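Local structure of oxysterol-binding protein homolog 3 (Saccharomyces cerevisiae, 4IC4) at residues G174-L179 / T202-N207; T113-K118 / R213-V218; K54-I59 / P168-W173; S242-G247 / G267-S272. The protein carries lipids such as sterols between membranes in a hydrophobic pocket, in phosphoinositide-coupled directional transport, this chain being its lipid-binding OSBP-related domain. All coordinates share one frame; numbering follows the deposited sequence.

Contact 1 of 4, residues G174-L179 / T202-N207; sequences GKSIEL and TTILKN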
loop_
_atom_site.group_PDB
_atom_site.type_symbol
_atom_site.label_atom_id
_atom_site.label_comp_id
_atom_site.label_asym_id
_atom_site.label_seq_id
_atom_site.Cartn_x
_atom_site.Cartn_y
_atom_site.Cartn_z
ATOM N N GLY A 174 6.195 13.748 19.537
ATOM C CA GLY A 174 5.900 14.055 20.925
ATOM C C GLY A 174 4.482 13.695 21.322
ATOM O O GLY A 174 4.247 13.180 22.414
ATOM N N LYS A 175 3.532 13.969 20.434
ATOM C CA LYS A 175 2.130 13.669 20.697
ATOM C C LYS A 175 1.529 12.920 19.513
ATOM O O LYS A 175 0.546 12.191 19.656
ATOM C CB LYS A 175 1.353 14.966 20.943
ATOM C CG LYS A 175 -0.080 14.754 21.403
ATOM C CD LYS A 175 -0.778 16.081 21.654
ATOM C CE LYS A 175 -2.182 15.875 22.204
ATOM N NZ LYS A 175 -3.040 15.080 21.280
ATOM N N SER A 176 2.133 13.103 18.344
ATOM C CA SER A 176 1.671 12.447 17.129
ATOM C C SER A 176 2.845 11.777 16.430
ATOM O O SER A 176 3.998 12.144 16.652
ATOM C CB SER A 176 1.029 13.471 16.192
ATOM O OG SER A 176 -0.075 14.104 16.813
ATOM N N ILE A 177 2.552 10.790 15.591
ATOM C CA ILE A 177 3.603 10.088 14.868
ATOM C C ILE A 177 3.516 10.379 13.379
ATOM O O ILE A 177 2.439 10.318 12.784
ATOM C CB ILE A 177 3.516 8.564 15.067
ATOM C CG1 ILE A 177 3.686 8.221 16.545
ATOM C CG2 ILE A 177 4.598 7.870 14.244
ATOM C CD1 ILE A 177 3.588 6.741 16.844
ATOM N N GLU A 178 4.661 10.699 12.789
ATOM C CA GLU A 178 4.730 10.994 11.369
ATOM C C GLU A 178 4.993 9.710 10.599
ATOM O O GLU A 178 5.954 8.995 10.881
ATOM C CB GLU A 178 5.852 11.990 11.083
ATOM C CG GLU A 178 5.988 12.341 9.611
ATOM C CD GLU A 178 7.188 13.218 9.317
ATOM O OE1 GLU A 178 7.360 13.610 8.144
ATOM O OE2 GLU A 178 7.960 13.512 10.253
ATOM N N LEU A 179 4.134 9.423 9.629
ATOM C CA LEU A 179 4.282 8.228 8.810
ATOM C C LEU A 179 4.642 8.633 7.390
ATOM O O LEU A 179 4.029 9.535 6.814
ATOM C CB LEU A 179 2.983 7.420 8.787
ATOM C CG LEU A 179 2.432 6.875 10.106
ATOM C CD1 LEU A 179 1.943 8.017 10.971
ATOM C CD2 LEU A 179 1.287 5.915 9.817
ATOM N N THR A 202 3.087 12.825 3.357
ATOM C CA THR A 202 3.285 12.502 4.758
ATOM C C THR A 202 1.921 12.439 5.432
ATOM O O THR A 202 1.027 13.219 5.106
ATOM C CB THR A 202 4.112 13.601 5.463
ATOM O OG1 THR A 202 5.374 13.754 4.802
ATOM C CG2 THR A 202 4.338 13.250 6.924
ATOM N N THR A 203 1.757 11.500 6.356
ATOM C CA THR A 203 0.512 11.380 7.100
ATOM C C THR A 203 0.871 11.399 8.579
ATOM O O THR A 203 2.015 11.136 8.946
ATOM C CB THR A 203 -0.245 10.073 6.779
ATOM O OG1 THR A 203 0.598 8.946 7.041
ATOM C CG2 THR A 203 -0.684 10.059 5.324
ATOM N N ILE A 204 -0.103 11.716 9.421
ATOM C CA ILE A 204 0.127 11.768 10.858
ATOM C C ILE A 204 -0.943 10.991 11.614
ATOM O O ILE A 204 -2.130 11.104 11.316
ATOM C CB ILE A 204 0.119 13.228 11.375
ATOM C CG1 ILE A 204 1.143 14.068 10.605
ATOM C CG2 ILE A 204 0.418 13.253 12.866
ATOM C CD1 ILE A 204 2.585 13.653 10.818
ATOM N N LEU A 205 -0.510 10.198 12.590
ATOM C CA LEU A 205 -1.428 9.417 13.414
ATOM C C LEU A 205 -1.642 10.207 14.705
ATOM O O LEU A 205 -0.696 10.426 15.461
ATOM C CB LEU A 205 -0.820 8.046 13.730
ATOM C CG LEU A 205 -1.620 7.091 14.619
ATOM C CD1 LEU A 205 -2.987 6.826 14.006
ATOM C CD2 LEU A 205 -0.847 5.790 14.782
ATOM N N LYS A 206 -2.880 10.634 14.946
ATOM C CA LYS A 206 -3.206 11.424 16.135
ATOM C C LYS A 206 -4.041 10.708 17.194
ATOM O O LYS A 206 -4.562 9.616 16.966
ATOM C CB LYS A 206 -3.926 12.708 15.722
ATOM C CG LYS A 206 -3.073 13.673 14.919
ATOM C CD LYS A 206 -3.843 14.946 14.618
ATOM C CE LYS A 206 -2.965 15.980 13.937
ATOM N NZ LYS A 206 -3.702 17.252 13.698
ATOM N N ASN A 207 -4.166 11.352 18.355
ATOM C CA ASN A 207 -4.919 10.821 19.491
ATOM C C ASN A 207 -4.361 9.498 20.001
ATOM O O ASN A 207 -5.106 8.543 20.224
ATOM C CB ASN A 207 -6.401 10.648 19.134
ATOM C CG ASN A 207 -7.147 11.972 19.063
ATOM O OD1 ASN A 207 -8.367 11.999 18.903
ATOM N ND2 ASN A 207 -6.415 13.073 19.179
#

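Contact 2 of 4, residues T113-K118 / R213-V218; sequences TRTLRK and RYMEPV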
loop_
_atom_site.group_PDB
_atom_site.type_symbol
_atom_site.label_atom_id
_atom_site.label_comp_id
_atom_site.label_asym_id
_atom_site.label_seq_id
_atom_site.Cartn_x
_atom_site.Cartn_y
_atom_site.Cartn_z
ATOM N N THR A 113 -11.381 3.424 12.183
ATOM C CA THR A 113 -11.096 2.101 12.724
ATOM C C THR A 113 -9.814 1.532 12.106
ATOM O O THR A 113 -9.042 0.845 12.777
ATOM C CB THR A 113 -12.265 1.127 12.453
ATOM O OG1 THR A 113 -13.484 1.691 12.956
ATOM C CG2 THR A 113 -12.018 -0.216 13.133
ATOM N N ARG A 114 -9.582 1.837 10.832
ATOM C CA ARG A 114 -8.405 1.337 10.123
ATOM C C ARG A 114 -7.086 1.792 10.746
ATOM O O ARG A 114 -6.059 1.126 10.594
ATOM C CB ARG A 114 -8.455 1.778 8.648
ATOM C CG ARG A 114 -7.415 1.112 7.738
ATOM C CD ARG A 114 -7.741 -0.361 7.509
ATOM N NE ARG A 114 -6.612 -1.095 6.932
ATOM C CZ ARG A 114 -6.357 -1.216 5.631
ATOM N NH1 ARG A 114 -7.148 -0.659 4.724
ATOM N NH2 ARG A 114 -5.295 -1.906 5.237
ATOM N N THR A 115 -7.103 2.913 11.460
ATOM C CA THR A 115 -5.879 3.424 12.071
ATOM C C THR A 115 -5.518 2.781 13.416
ATOM O O THR A 115 -4.470 3.086 13.983
ATOM C CB THR A 115 -5.953 4.956 12.275
ATOM O OG1 THR A 115 -6.919 5.257 13.288
ATOM C CG2 THR A 115 -6.352 5.653 10.975
ATOM N N LEU A 116 -6.370 1.884 13.907
ATOM C CA LEU A 116 -6.147 1.224 15.196
ATOM C C LEU A 116 -5.088 0.120 15.179
ATOM O O LEU A 116 -4.404 -0.096 16.182
ATOM C CB LEU A 116 -7.464 0.649 15.721
ATOM C CG LEU A 116 -8.560 1.663 16.061
ATOM C CD1 LEU A 116 -9.872 0.939 16.278
ATOM C CD2 LEU A 116 -8.165 2.443 17.304
ATOM N N ARG A 117 -4.958 -0.579 14.056
ATOM C CA ARG A 117 -3.980 -1.662 13.933
ATOM C C ARG A 117 -3.057 -1.462 12.734
ATOM O O ARG A 117 -3.292 -0.589 11.898
ATOM C CB ARG A 117 -4.683 -3.015 13.796
ATOM C CG ARG A 117 -5.412 -3.509 15.040
ATOM C CD ARG A 117 -6.905 -3.428 14.835
ATOM N NE ARG A 117 -7.660 -4.208 15.810
ATOM C CZ ARG A 117 -8.987 -4.228 15.869
ATOM N NH1 ARG A 117 -9.699 -3.509 15.008
ATOM N NH2 ARG A 117 -9.601 -4.965 16.783
ATOM N N LYS A 118 -2.008 -2.280 12.654
ATOM C CA LYS A 118 -1.037 -2.204 11.565
ATOM C C LYS A 118 -0.891 -3.561 10.876
ATOM O O LYS A 118 -1.191 -4.598 11.460
ATOM C CB LYS A 118 0.330 -1.776 12.106
ATOM C CG LYS A 118 1.020 -2.835 12.953
ATOM C CD LYS A 118 2.362 -2.344 13.475
ATOM C CE LYS A 118 3.064 -3.423 14.285
ATOM N NZ LYS A 118 3.323 -4.643 13.465
ATOM N N ARG A 213 -8.254 7.335 17.942
ATOM C CA ARG A 213 -7.099 7.541 17.079
ATOM C C ARG A 213 -7.550 7.729 15.638
ATOM O O ARG A 213 -8.581 7.200 15.231
ATOM C CB ARG A 213 -6.165 6.330 17.165
ATOM C CG ARG A 213 -5.537 6.122 18.532
ATOM C CD ARG A 213 -4.945 4.726 18.669
ATOM N NE ARG A 213 -4.059 4.389 17.560
ATOM C CZ ARG A 213 -3.427 3.225 17.436
ATOM N NH1 ARG A 213 -3.580 2.283 18.359
ATOM N NH2 ARG A 213 -2.649 3.000 16.384
ATOM N N TYR A 214 -6.777 8.491 14.872
ATOM C CA TYR A 214 -7.089 8.723 13.466
ATOM C C TYR A 214 -5.864 9.229 12.716
ATOM O O TYR A 214 -4.874 9.639 13.320
ATOM C CB TYR A 214 -8.250 9.720 13.323
ATOM C CG TYR A 214 -7.934 11.145 13.720
ATOM C CD1 TYR A 214 -7.321 12.023 12.826
ATOM C CD2 TYR A 214 -8.255 11.619 14.992
ATOM C CE1 TYR A 214 -7.038 13.339 13.189
ATOM C CE2 TYR A 214 -7.974 12.929 15.364
ATOM C CZ TYR A 214 -7.368 13.783 14.461
ATOM O OH TYR A 214 -7.089 15.078 14.835
ATOM N N MET A 215 -5.936 9.185 11.392
ATOM C CA MET A 215 -4.839 9.640 10.552
ATOM C C MET A 215 -5.298 10.711 9.582
ATOM O O MET A 215 -6.461 10.749 9.183
ATOM C CB MET A 215 -4.257 8.471 9.760
ATOM C CG MET A 215 -3.415 7.527 10.582
ATOM S SD MET A 215 -2.916 6.075 9.639
ATOM C CE MET A 215 -1.909 6.822 8.357
ATOM N N GLU A 216 -4.372 11.582 9.205
ATOM C CA GLU A 216 -4.675 12.642 8.257
ATOM C C GLU A 216 -3.398 13.047 7.530
ATOM O O GLU A 216 -2.303 13.012 8.100
ATOM C CB GLU A 216 -5.277 13.856 8.979
ATOM C CG GLU A 216 -4.286 14.658 9.811
ATOM C CD GLU A 216 -4.936 15.814 10.554
ATOM O OE1 GLU A 216 -4.200 16.716 11.005
ATOM O OE2 GLU A 216 -6.179 15.817 10.698
ATOM N N PRO A 217 -3.514 13.408 6.244
ATOM C CA PRO A 217 -2.339 13.819 5.478
ATOM C C PRO A 217 -1.962 15.235 5.895
ATOM O O PRO A 217 -2.809 15.991 6.377
ATOM C CB PRO A 217 -2.830 13.750 4.035
ATOM C CG PRO A 217 -4.265 14.140 4.166
ATOM C CD PRO A 217 -4.713 13.370 5.390
ATOM N N VAL A 218 -0.697 15.591 5.717
ATOM C CA VAL A 218 -0.231 16.924 6.079
ATOM C C VAL A 218 0.691 17.498 5.015
ATOM O O VAL A 218 1.156 16.785 4.124
ATOM C CB VAL A 218 0.529 16.916 7.429
ATOM C CG1 VAL A 218 -0.410 16.516 8.553
ATOM C CG2 VAL A 218 1.715 15.962 7.358
#

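Contact 3 of 4, residues K54-I59 / P168-W173; sequences KDLSSI and PSQKFW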
loop_
_atom_site.group_PDB
_atom_site.type_symbol
_atom_site.label_atom_id
_atom_site.label_comp_id
_atom_site.label_asym_id
_atom_site.label_seq_id
_atom_site.Cartn_x
_atom_site.Cartn_y
_atom_site.Cartn_z
ATOM N N LYS A 54 13.785 2.474 19.382
ATOM C CA LYS A 54 13.453 1.709 18.184
ATOM C C LYS A 54 11.944 1.764 17.996
ATOM O O LYS A 54 11.187 1.481 18.928
ATOM C CB LYS A 54 13.906 0.257 18.327
ATOM C CG LYS A 54 15.389 0.097 18.614
ATOM C CD LYS A 54 15.971 -1.117 17.903
ATOM C CE LYS A 54 15.338 -2.418 18.372
ATOM N NZ LYS A 54 13.904 -2.557 17.997
ATOM N N ASP A 55 11.507 2.121 16.792
ATOM C CA ASP A 55 10.082 2.242 16.512
ATOM C C ASP A 55 9.383 1.112 15.765
ATOM O O ASP A 55 9.924 0.504 14.840
ATOM C CB ASP A 55 9.797 3.568 15.795
ATOM C CG ASP A 55 9.338 4.659 16.750
ATOM O OD1 ASP A 55 10.048 4.924 17.744
ATOM O OD2 ASP A 55 8.266 5.256 16.507
ATOM N N LEU A 56 8.155 0.868 16.210
ATOM C CA LEU A 56 7.238 -0.132 15.682
ATOM C C LEU A 56 7.810 -1.272 14.842
ATOM O O LEU A 56 7.869 -2.412 15.302
ATOM C CB LEU A 56 6.133 0.590 14.904
ATOM C CG LEU A 56 4.993 -0.165 14.221
ATOM C CD1 LEU A 56 3.777 0.740 14.203
ATOM C CD2 LEU A 56 5.376 -0.584 12.805
ATOM N N SER A 57 8.222 -0.969 13.614
ATOM C CA SER A 57 8.751 -1.991 12.710
ATOM C C SER A 57 9.711 -3.011 13.327
ATOM O O SER A 57 9.791 -4.145 12.855
ATOM C CB SER A 57 9.424 -1.337 11.500
ATOM O OG SER A 57 10.671 -0.764 11.851
ATOM N N SER A 58 10.433 -2.622 14.373
ATOM C CA SER A 58 11.366 -3.545 15.009
ATOM C C SER A 58 10.914 -3.993 16.396
ATOM O O SER A 58 11.554 -4.839 17.022
ATOM C CB SER A 58 12.754 -2.906 15.100
ATOM O OG SER A 58 12.716 -1.675 15.802
ATOM N N ILE A 59 9.801 -3.438 16.865
ATOM C CA ILE A 59 9.276 -3.778 18.181
ATOM C C ILE A 59 8.410 -5.037 18.177
ATOM O O ILE A 59 7.546 -5.207 17.315
ATOM C CB ILE A 59 8.442 -2.609 18.758
ATOM C CG1 ILE A 59 9.301 -1.345 18.832
ATOM C CG2 ILE A 59 7.910 -2.972 20.138
ATOM C CD1 ILE A 59 10.620 -1.530 19.558
ATOM N N PRO A 168 8.959 2.159 4.492
ATOM C CA PRO A 168 8.086 2.937 5.376
ATOM C C PRO A 168 8.937 3.482 6.516
ATOM O O PRO A 168 9.894 2.835 6.940
ATOM C CB PRO A 168 7.071 1.904 5.860
ATOM C CG PRO A 168 7.007 0.927 4.712
ATOM C CD PRO A 168 8.463 0.778 4.343
ATOM N N SER A 169 8.606 4.672 6.998
ATOM C CA SER A 169 9.362 5.260 8.095
ATOM C C SER A 169 8.400 5.924 9.062
ATOM O O SER A 169 7.278 6.275 8.695
ATOM C CB SER A 169 10.367 6.290 7.574
ATOM O OG SER A 169 9.714 7.466 7.138
ATOM N N GLN A 170 8.851 6.097 10.297
ATOM C CA GLN A 170 8.029 6.703 11.331
ATOM C C GLN A 170 8.884 7.406 12.375
ATOM O O GLN A 170 9.985 6.959 12.699
ATOM C CB GLN A 170 7.184 5.624 12.002
ATOM C CG GLN A 170 8.003 4.420 12.438
ATOM C CD GLN A 170 7.151 3.271 12.931
ATOM O OE1 GLN A 170 7.662 2.189 13.216
ATOM N NE2 GLN A 170 5.847 3.500 13.039
ATOM N N LYS A 171 8.361 8.509 12.898
ATOM C CA LYS A 171 9.046 9.294 13.917
ATOM C C LYS A 171 8.003 10.056 14.719
ATOM O O LYS A 171 7.236 10.841 14.159
ATOM C CB LYS A 171 10.022 10.282 13.270
ATOM C CG LYS A 171 11.230 9.636 12.606
ATOM C CD LYS A 171 12.110 8.929 13.627
ATOM C CE LYS A 171 13.269 8.206 12.957
ATOM N NZ LYS A 171 14.135 9.136 12.181
ATOM N N PHE A 172 7.963 9.820 16.026
ATOM C CA PHE A 172 7.000 10.509 16.873
ATOM C C PHE A 172 7.451 11.947 17.094
ATOM O O PHE A 172 8.639 12.217 17.271
ATOM C CB PHE A 172 6.830 9.770 18.209
ATOM C CG PHE A 172 8.073 9.725 19.053
ATOM C CD1 PHE A 172 8.469 10.831 19.801
ATOM C CD2 PHE A 172 8.842 8.568 19.113
ATOM C CE1 PHE A 172 9.612 10.784 20.599
ATOM C CE2 PHE A 172 9.988 8.510 19.908
ATOM C CZ PHE A 172 10.371 9.621 20.653
ATOM N N TRP A 173 6.494 12.869 17.068
ATOM C CA TRP A 173 6.789 14.283 17.247
ATOM C C TRP A 173 6.492 14.719 18.679
ATOM O O TRP A 173 6.536 15.908 19.000
ATOM C CB TRP A 173 5.957 15.107 16.258
ATOM C CG TRP A 173 6.642 16.352 15.776
ATOM C CD1 TRP A 173 6.956 17.456 16.514
ATOM C CD2 TRP A 173 7.110 16.612 14.446
ATOM N NE1 TRP A 173 7.592 18.388 15.728
ATOM C CE2 TRP A 173 7.700 17.894 14.454
ATOM C CE3 TRP A 173 7.090 15.883 13.248
ATOM C CZ2 TRP A 173 8.265 18.468 13.309
ATOM C CZ3 TRP A 173 7.652 16.454 12.109
ATOM C CH2 TRP A 173 8.231 17.734 12.149
#

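Contact 4 of 4, residues S242-G247 / G267-S272; sequences SGRSEG and GKWTQS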
loop_
_atom_site.group_PDB
_atom_site.type_symbol
_atom_site.label_atom_id
_atom_site.label_comp_id
_atom_site.label_asym_id
_atom_site.label_seq_id
_atom_site.Cartn_x
_atom_site.Cartn_y
_atom_site.Cartn_z
ATOM N N SER A 242 -10.754 22.117 14.098
ATOM C CA SER A 242 -11.452 21.685 12.891
ATOM C C SER A 242 -11.545 20.166 12.725
ATOM O O SER A 242 -11.971 19.679 11.677
ATOM C CB SER A 242 -10.783 22.295 11.656
ATOM O OG SER A 242 -9.409 21.952 11.594
ATOM N N GLY A 243 -11.155 19.425 13.757
ATOM C CA GLY A 243 -11.210 17.975 13.686
ATOM C C GLY A 243 -10.233 17.421 12.665
ATOM O O GLY A 243 -9.226 18.057 12.358
ATOM N N ARG A 244 -10.526 16.235 12.140
ATOM C CA ARG A 244 -9.655 15.608 11.150
ATOM C C ARG A 244 -9.632 16.391 9.841
ATOM O O ARG A 244 -10.677 16.794 9.329
ATOM C CB ARG A 244 -10.112 14.171 10.866
ATOM C CG ARG A 244 -9.264 13.450 9.814
ATOM C CD ARG A 244 -9.673 11.990 9.636
ATOM N NE ARG A 244 -11.008 11.838 9.062
ATOM C CZ ARG A 244 -11.604 10.665 8.850
ATOM N NH1 ARG A 244 -10.983 9.531 9.164
ATOM N NH2 ARG A 244 -12.821 10.626 8.327
ATOM N N SER A 245 -8.436 16.612 9.308
ATOM C CA SER A 245 -8.286 17.322 8.045
ATOM C C SER A 245 -8.648 16.369 6.913
ATOM O O SER A 245 -8.005 15.331 6.742
ATOM C CB SER A 245 -6.846 17.798 7.861
ATOM O OG SER A 245 -6.658 18.299 6.549
ATOM N N GLU A 246 -9.669 16.722 6.140
ATOM C CA GLU A 246 -10.112 15.871 5.041
ATOM C C GLU A 246 -10.069 16.530 3.668
ATOM O O GLU A 246 -10.050 15.843 2.645
ATOM C CB GLU A 246 -11.524 15.361 5.331
ATOM C CG GLU A 246 -11.577 14.420 6.522
ATOM C CD GLU A 246 -12.981 13.973 6.866
ATOM O OE1 GLU A 246 -13.826 13.892 5.950
ATOM O OE2 GLU A 246 -13.234 13.688 8.055
ATOM N N GLY A 247 -10.042 17.859 3.639
ATOM C CA GLY A 247 -10.018 18.560 2.368
ATOM C C GLY A 247 -8.639 18.830 1.799
ATOM O O GLY A 247 -7.634 18.802 2.513
ATOM N N GLY A 267 -11.347 18.670 -3.288
ATOM C CA GLY A 267 -12.159 17.602 -2.744
ATOM C C GLY A 267 -11.691 17.171 -1.370
ATOM O O GLY A 267 -10.929 17.879 -0.705
ATOM N N LYS A 268 -12.165 16.008 -0.944
ATOM C CA LYS A 268 -11.798 15.438 0.345
ATOM C C LYS A 268 -11.284 14.034 0.062
ATOM O O LYS A 268 -11.917 13.285 -0.686
ATOM C CB LYS A 268 -13.016 15.373 1.271
ATOM C CG LYS A 268 -13.556 16.732 1.691
ATOM C CD LYS A 268 -14.716 16.585 2.664
ATOM C CE LYS A 268 -15.172 17.936 3.194
ATOM N NZ LYS A 268 -16.324 17.793 4.129
ATOM N N TRP A 269 -10.143 13.675 0.642
ATOM C CA TRP A 269 -9.585 12.348 0.398
ATOM C C TRP A 269 -10.433 11.237 0.997
ATOM O O TRP A 269 -10.187 10.055 0.758
ATOM C CB TRP A 269 -8.148 12.251 0.921
ATOM C CG TRP A 269 -7.971 12.651 2.350
ATOM C CD1 TRP A 269 -7.635 13.888 2.822
ATOM C CD2 TRP A 269 -8.115 11.807 3.495
ATOM N NE1 TRP A 269 -7.559 13.866 4.194
ATOM C CE2 TRP A 269 -7.851 12.601 4.634
ATOM C CE3 TRP A 269 -8.443 10.456 3.672
ATOM C CZ2 TRP A 269 -7.905 12.088 5.934
ATOM C CZ3 TRP A 269 -8.496 9.945 4.963
ATOM C CH2 TRP A 269 -8.228 10.761 6.079
ATOM N N THR A 270 -11.441 11.624 1.769
ATOM C CA THR A 270 -12.344 10.668 2.391
ATOM C C THR A 270 -13.592 10.456 1.543
ATOM O O THR A 270 -14.435 9.620 1.877
ATOM C CB THR A 270 -12.814 11.173 3.764
ATOM O OG1 THR A 270 -13.427 12.460 3.602
ATOM C CG2 THR A 270 -11.648 11.287 4.728
ATOM N N GLN A 271 -13.718 11.192 0.441
ATOM C CA GLN A 271 -14.924 11.071 -0.373
ATOM C C GLN A 271 -14.781 11.213 -1.887
ATOM O O GLN A 271 -15.105 10.290 -2.626
ATOM C CB GLN A 271 -15.959 12.087 0.121
ATOM C CG GLN A 271 -17.425 11.705 -0.097
ATOM C CD GLN A 271 -17.780 11.428 -1.547
ATOM O OE1 GLN A 271 -17.549 10.331 -2.061
ATOM N NE2 GLN A 271 -18.345 12.428 -2.217
ATOM N N SER A 272 -14.311 12.366 -2.357
ATOM C CA SER A 272 -14.205 12.577 -3.796
ATOM C C SER A 272 -13.323 13.748 -4.194
ATOM O O SER A 272 -12.881 14.521 -3.353
ATOM C CB SER A 272 -15.597 12.803 -4.380
ATOM O OG SER A 272 -16.160 13.987 -3.842
HETATM O O HOH W 1 -6.727 16.754 4.213
#

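Contact 1 of 4, residues G174-L179 / T202-N207
This is an antiparallel strand pairing near the start of strand 177-189, where it runs beside the short strand 203-206 in the curved beta wall of the domain. Two pairs of backbone bonds hold it. Ile177 and Leu205 bond to each other both ways, Leu205 N reaching Ile177 O at 3.0 Å. Leu179 and Thr203 form the second such pair, with Leu179 N 2.8 Å from Thr203 O and the N-H nearly straight on the acceptor (174°). Between them sits the non-hydrogen-bonded pair Glu178 and Ile204. The two strands belong to the antiparallel beta barrel of OSBP-related domains, whose interior carries the lipid; strand 214-225 continues the sheet on the far edge of 203-206.

Side chains alternate across the sheet. On the face of Ile177, Leu179, Thr203 and Leu205, Leu179 CD1 rests 3.9 Å from Leu205 CB, and Leu44 and Leu48 of helix 44-50 pack against Ile177. On the other face, Ile204 CG2 presses on Ser176 CB at 3.4 Å, tighter than usual, while its CD1 turns back over Glu178 CB. Glu178, with CG anti to the backbone N (chi1 180°) and the chain extended, crosses Thr202 obliquely, and its CG lies 3.3 Å from Thr202 CG2. The hydroxyl of Thr202 is bonded to Asn180. An alanine here removes CG and the carboxylate and would probably lose the packing on Thr202 and Trp173, with part of the cover on Ile204 CD1. Lys206 stretches away to a salt bridge with Glu216.

Contact 2 of 4, residues T113-K118 / R213-V218
Apolar packing, a hydroxyl held by the backbone and a guanidinium set over a turn make up this contact between the end of a 3-10 segment, Thr113-Thr115, with Leu116 after it, and the start of strand 214-225. The packing centres on Thr115, whose side chain points at the strand. Its methyl CG2 is anti to the carbonyl carbon and comes 3.5 Å from Met215 CG, with Met215 SD at 3.7 Å from the same methyl. The two side chains slide past one another in opposite directions, so that CG and SD line the methyl. Leu116 adds a looser touch, CD2 to Arg213 CD at 4.2 Å.

The polar part begins with Thr115 OG1, which stands between the backbone N and the carbonyl carbon (chi1 69°). From there it bonds to the carbonyl of Lys112, within its own turn; across the contact, Thr115 OG1 also lies 3.2 Å from Arg213 O.

Arg213 carries its charge over the end of the turn. Its chain bends at chi3 (51°), bringing one face of the guanidinium over the Leu116 backbone, with Leu116 CA 4.0 Å from the plane and over its centre. Arg213 NH2 comes 3.0 Å from Thr115 O, but the angle is too poor for a hydrogen bond; the positive group probably still gains from this carbonyl electrostatically.

The turn lies in the loop that leads from helix 94-104 to strand 118-120, where Lys118 binds phosphatidylinositol 4-phosphate. Strand 214-225 is flanked here by strand 203-206, with Thr203 and Leu205 packing on Met215.

Contact 3 of 4, residues K54-I59 / P168-W173
The segment 54-59 turns sharply, with Ser58 N bonded to Asp55 O and Ile59 N to Leu56 O at 2.7 Å, and it meets the end of strand 160-172 through side chains, its nearest CA pair being Asp55 and Gln170 at 7.1 Å. Gln170 does the reaching. Its CG sits between the backbone N and the carbonyl carbon (chi1 50°), and the extended chain brings the amide up to the turn, where OE1 accepts from Ser57 N at 3.2 Å. The exact position of OE1 is less certain, because it is modelled too near a neighbouring atom.

The side chain of Leu56 crosses that of Gln170 at about a right angle, with Leu56 CD1 3.6 Å from Gln170 NE2. The loop supplies Ser58 and Ile59 to the phosphatidylinositol 4-phosphate site of the OSBP-related domain, so Gln170 ties a lipid-binding turn to a barrel strand; Leu56 also packs beside Lys118 of that site. Asp55 lies obliquely across Gln170, their carboxylate and amide planes 77° apart. Its OD1 comes to the edge of the Phe172 ring, 4.1 Å from CD2. Within the turn, Lys54 curls back so that NZ donates to Ser58 OG at 2.6 Å.

Contact 4 of 4, residues S242-G247 / G267-S272
The indole of Trp269 has Thr270 CG2 3.4 Å above one face, offset toward the rim, with Glu246 CG near the rim of that same face. At the ring edge NE1 donates to a lone pair of Ser245 O at 3.0 Å in a bent bond (134°), and a bridging water in the ring plane weakly accepts from Trp269 NE1; that water donates to Gly247 O and to Ser245 OG, itself hydrogen-bonded to Asp236 O. The guanidinium of Arg244 has Trp269 CH2 and Thr270 CG2 over one face, its plane 64° from the indole. At its edge, NE and NH2 both grip Glu246 OE2 side-on, NE at 3.1 Å; these donors reach the oxygen from above the carboxylate plane. Arg244 NH1 bonds to the carbonyl of Arg110.

Glu246 OE1 accepts a hydrogen bond from Thr270 OG1 at 2.8 Å, again from above the carboxylate plane, so the carboxylate joins both segments and, with the arginine beside it, is likely to stay ionised. An alanine in place of Glu246 would probably leave Arg244 and Thr270 without this common partner and loosen the cover over the indole. The backbone adds an antiparallel non-hydrogen-bonded pair, Gly247 with Lys268, where strands 247-253 and 263-268 of the barrel wall meet. Trp269 N donates to Glu246 O nearly along its C=O axis. Past Lys268 comes a classic beta bulge, Gln271 and Ser272 both facing Lys268.

From the N terminus, the loop after helix 44-50 is met by strand 160-172 more than a hundred residues later, closing contact 3. Contact 2 opens before that, at 113-118, and closes later on strand 214-225, so the two cross along the chain; they touch where Lys118 packs on Leu56. Contact 1 opens and closes within the span of contact 2. Contact 4 follows in series, closing the base of the hairpin formed by strands 247-253 and 263-268. It meets contact 2 through Glu216 with Ser245 and Pro217 with Trp269. Contact 3 ties a phosphoinositide-binding loop to the barrel, contact 2 seats the turn just before Lys118, and contacts 1 and 4 join parts of the barrel wall.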